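Local coordinates for protein HIAXHD3 (Humicola insolens, PDB 3ZXK) that cleaves arabinofuranosyl side chains from xylan as an exo-acting family 43 arabinofuranosidase, a scaffold into which endo-xylanase activity has been engineered, at residues Gln175-Gln180 against Ser223-Tyr228. Sequence-based numbering, arbitrary orientation.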
ATOM      1  N   GLN A 175       8.041 -16.472  20.884  1.00  7.95           N
ATOM      2  CA  GLN A 175       7.130 -16.044  21.935  1.00  8.08           C
ATOM      3  C   GLN A 175       7.564 -16.628  23.281  1.00  9.37           C
ATOM      4  O   GLN A 175       7.795 -17.842  23.383  1.00 11.00           O
ATOM      5  CB  GLN A 175       5.752 -16.538  21.578  1.00  9.35           C
ATOM      6  CG  GLN A 175       4.669 -16.202  22.565  1.00  9.98           C
ATOM      7  CD  GLN A 175       3.329 -16.707  22.085  1.00 12.17           C
ATOM      8  OE1 GLN A 175       2.737 -16.158  21.153  1.00 12.60           O
ATOM      9  NE2 GLN A 175       2.865 -17.783  22.692  1.00 14.22           N
ATOM     10  N   VAL A 176       7.625 -15.792  24.320  1.00  9.39           N
ATOM     11  CA  VAL A 176       8.015 -16.254  25.665  1.00 10.94           C
ATOM     12  C   VAL A 176       6.767 -16.448  26.544  1.00 11.25           C
ATOM     13  O   VAL A 176       6.672 -17.390  27.344  1.00 11.68           O
ATOM     14  CB  VAL A 176       9.055 -15.295  26.331  1.00 12.94           C
ATOM     15  CG1 VAL A 176       9.033 -15.366  27.863  1.00 14.83           C
ATOM     16  CG2 VAL A 176      10.451 -15.577  25.786  1.00 13.73           C
ATOM     17  N   ARG A 177       5.806 -15.545  26.390  1.00 11.89           N
ATOM     18  CA  ARG A 177       4.622 -15.524  27.240  1.00 13.00           C
ATOM     19  C   ARG A 177       3.485 -14.795  26.519  1.00 11.98           C
ATOM     20  O   ARG A 177       3.767 -13.886  25.740  1.00  9.82           O
ATOM     21  CB  ARG A 177       4.963 -14.776  28.536  1.00 15.79           C
ATOM     22  CG  ARG A 177       3.785 -14.571  29.443  1.00 18.76           C
ATOM     23  CD  ARG A 177       4.164 -13.880  30.736  1.00 25.31           C
ATOM     24  NE  ARG A 177       2.953 -13.386  31.385  1.00 29.30           N
ATOM     25  CZ  ARG A 177       2.927 -12.585  32.448  1.00 33.09           C
ATOM     26  NH1 ARG A 177       4.057 -12.170  33.011  1.00 36.55           N
ATOM     27  NH2 ARG A 177       1.761 -12.202  32.948  1.00 36.74           N
ATOM     28  N   VAL A 178       2.226 -15.204  26.747  1.00 11.56           N
ATOM     29  CA  VAL A 178       1.064 -14.404  26.301  1.00 10.31           C
ATOM     30  C   VAL A 178       0.101 -14.164  27.459  1.00 10.33           C
ATOM     31  O   VAL A 178      -0.206 -15.086  28.223  1.00 11.43           O
ATOM     32  CB  VAL A 178       0.275 -15.030  25.119  1.00 12.92           C
ATOM     33  CG1 VAL A 178      -0.874 -14.107  24.678  1.00 16.14           C
ATOM     34  CG2 VAL A 178       1.179 -15.268  23.933  1.00 14.05           C
ATOM     35  N   GLN A 179      -0.338 -12.913  27.613  1.00  8.97           N
ATOM     36  CA  GLN A 179      -1.507 -12.640  28.459  1.00  9.68           C
ATOM     37  C   GLN A 179      -2.723 -12.478  27.548  1.00  9.05           C
ATOM     38  O   GLN A 179      -2.772 -11.570  26.710  1.00  7.95           O
ATOM     39  CB  GLN A 179      -1.316 -11.393  29.345  1.00 10.98           C
ATOM     40  CG  GLN A 179      -2.507 -11.116  30.255  1.00 12.18           C
ATOM     41  CD  GLN A 179      -2.600 -12.105  31.402  1.00 15.25           C
ATOM     42  OE1 GLN A 179      -1.579 -12.653  31.855  1.00 18.04           O
ATOM     43  NE2 GLN A 179      -3.819 -12.346  31.882  1.00 18.44           N
ATOM     44  N   GLN A 180      -3.706 -13.350  27.714  1.00 10.01           N
ATOM     45  CA  GLN A 180      -4.908 -13.274  26.900  1.00 10.63           C
ATOM     46  C   GLN A 180      -5.911 -12.307  27.514  1.00  9.81           C
ATOM     47  O   GLN A 180      -5.990 -12.165  28.752  1.00 10.55           O
ATOM     48  CB  GLN A 180      -5.539 -14.655  26.736  1.00 13.51           C
ATOM     49  CG  GLN A 180      -4.527 -15.683  26.262  1.00 17.01           C
ATOM     50  CD  GLN A 180      -5.115 -16.718  25.334  1.00 23.55           C
ATOM     51  OE1 GLN A 180      -6.266 -17.132  25.494  1.00 27.08           O
ATOM     52  NE2 GLN A 180      -4.322 -17.147  24.347  1.00 29.96           N
ATOM     53  N   SER A 223       1.771  -2.389  34.178  1.00 11.81           N
ATOM     54  CA  SER A 223       2.382  -3.531  33.464  1.00 11.18           C
ATOM     55  C   SER A 223       1.984  -3.536  31.989  1.00  9.50           C
ATOM     56  O   SER A 223       0.844  -3.208  31.667  1.00  8.97           O
ATOM     57  CB  SER A 223       1.879  -4.858  34.045  1.00 11.80           C
ATOM     58  OG  SER A 223       2.323  -5.967  33.277  1.00 11.40           O
ATOM     59  N   PRO A 224       2.889  -3.986  31.099  1.00  9.27           N
ATOM     60  CA  PRO A 224       2.503  -4.152  29.698  1.00  9.03           C
ATOM     61  C   PRO A 224       1.373  -5.159  29.504  1.00  8.87           C
ATOM     62  O   PRO A 224       0.659  -5.082  28.517  1.00  8.08           O
ATOM     63  CB  PRO A 224       3.788  -4.678  29.025  1.00  8.67           C
ATOM     64  CG  PRO A 224       4.666  -5.147  30.146  1.00  8.64           C
ATOM     65  CD  PRO A 224       4.310  -4.288  31.330  1.00  9.34           C
ATOM     66  N   PHE A 225       1.194  -6.072  30.460  1.00  9.33           N
ATOM     67  CA  PHE A 225       0.149  -7.068  30.373  1.00  9.74           C
ATOM     68  C   PHE A 225      -1.190  -6.543  30.886  1.00 10.10           C
ATOM     69  O   PHE A 225      -2.205  -7.244  30.802  1.00 11.70           O
ATOM     70  CB  PHE A 225       0.569  -8.341  31.128  1.00 10.43           C
ATOM     71  CG  PHE A 225       1.802  -8.987  30.558  1.00 10.53           C
ATOM     72  CD1 PHE A 225       1.789  -9.505  29.266  1.00 10.94           C
ATOM     73  CD2 PHE A 225       2.991  -9.048  31.291  1.00 11.57           C
ATOM     74  CE1 PHE A 225       2.928 -10.081  28.719  1.00 10.51           C
ATOM     75  CE2 PHE A 225       4.121  -9.648  30.758  1.00 11.70           C
ATOM     76  CZ  PHE A 225       4.093 -10.153  29.468  1.00 10.95           C
ATOM     77  N   GLY A 226      -1.209  -5.304  31.389  1.00  8.76           N
ATOM     78  CA  GLY A 226      -2.467  -4.687  31.795  1.00 10.12           C
ATOM     79  C   GLY A 226      -3.016  -5.268  33.087  1.00 10.65           C
ATOM     80  O   GLY A 226      -2.255  -5.554  34.006  1.00 11.95           O
ATOM     81  N   PRO A 227      -4.348  -5.449  33.186  1.00 11.22           N
ATOM     82  CA  PRO A 227      -5.395  -5.174  32.192  1.00 10.35           C
ATOM     83  C   PRO A 227      -5.472  -3.707  31.788  1.00 10.21           C
ATOM     84  O   PRO A 227      -4.858  -2.839  32.439  1.00 11.49           O
ATOM     85  CB  PRO A 227      -6.690  -5.595  32.901  1.00 11.97           C
ATOM     86  CG  PRO A 227      -6.348  -5.663  34.348  1.00 13.87           C
ATOM     87  CD  PRO A 227      -4.903  -5.997  34.440  1.00 12.38           C
ATOM     88  N   TYR A 228      -6.215  -3.444  30.720  1.00  9.25           N
ATOM     89  CA  TYR A 228      -6.313  -2.099  30.183  1.00  8.20           C
ATOM     90  C   TYR A 228      -7.704  -1.554  30.326  1.00  8.65           C
ATOM     91  O   TYR A 228      -8.677  -2.300  30.203  1.00  9.95           O
ATOM     92  CB  TYR A 228      -5.953  -2.111  28.710  1.00  7.27           C
ATOM     93  CG  TYR A 228      -4.469  -2.290  28.450  1.00  6.40           C
ATOM     94  CD1 TYR A 228      -3.854  -3.544  28.538  1.00  7.01           C
ATOM     95  CD2 TYR A 228      -3.686  -1.203  28.089  1.00  6.23           C
ATOM     96  CE1 TYR A 228      -2.487  -3.692  28.284  1.00  6.32           C
ATOM     97  CE2 TYR A 228      -2.320  -1.334  27.837  1.00  6.11           C
ATOM     98  CZ  TYR A 228      -1.720  -2.575  27.949  1.00  6.40           C
ATOM     99  OH  TYR A 228      -0.368  -2.711  27.681  1.00  6.69           O
TER
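The guanidinium of R177 lies over one face of the F225 ring, and three measures agree on a stacked cation-pi pair. The two planes diverge by only 22°. CZ of R177 sits 3.9 Å from the ring centroid, and that line departs from the ring normal by 23°. This tilt, with CZ of R177 lying nearest CE2 and CD2 of F225, shows that the cation is displaced toward the ring's rim; the closest approach is NH1 of R177 to CE2 of F225 at 3.4 Å. R177 gets there by an outstretched chain: CG is anti to the backbone N (chi1 174°) and the run on to NE is extended, which carries CD and NE past CZ of F225 before the charged group settles over the CD2-CE2 side. Q179 meets the same ring elsewhere, its CB lying 3.6 Å from CD1 of F225 in an oblique approach. Beyond CB its chain bends at chi2, and OE1 comes to the edge of the R177 guanidinium, in its plane. V178, between them, points away and packs on A166 and Y158, the alternation expected of a strand. In the five-bladed beta-propeller of family 43 enzymes, this strand, 175-183, is outermost in its four-stranded blade, and F225 belongs to the loop joining strands 213-219 and 228-232 of the adjoining sheet; the contact thus bridges neighbouring blades at the protein surface. V176 and R177 together form a classic beta bulge opposite Q167 of the adjacent strand. F225 is presented by a type I turn closed by G226 N to S223 O (2.9 Å), while OG of S223 accepts from F225 N at 3.0 Å in an ST turn. Within the same segment, the Y228 hydroxyl donates to O of P224 at 2.7 Å, from above the carbonyl plane.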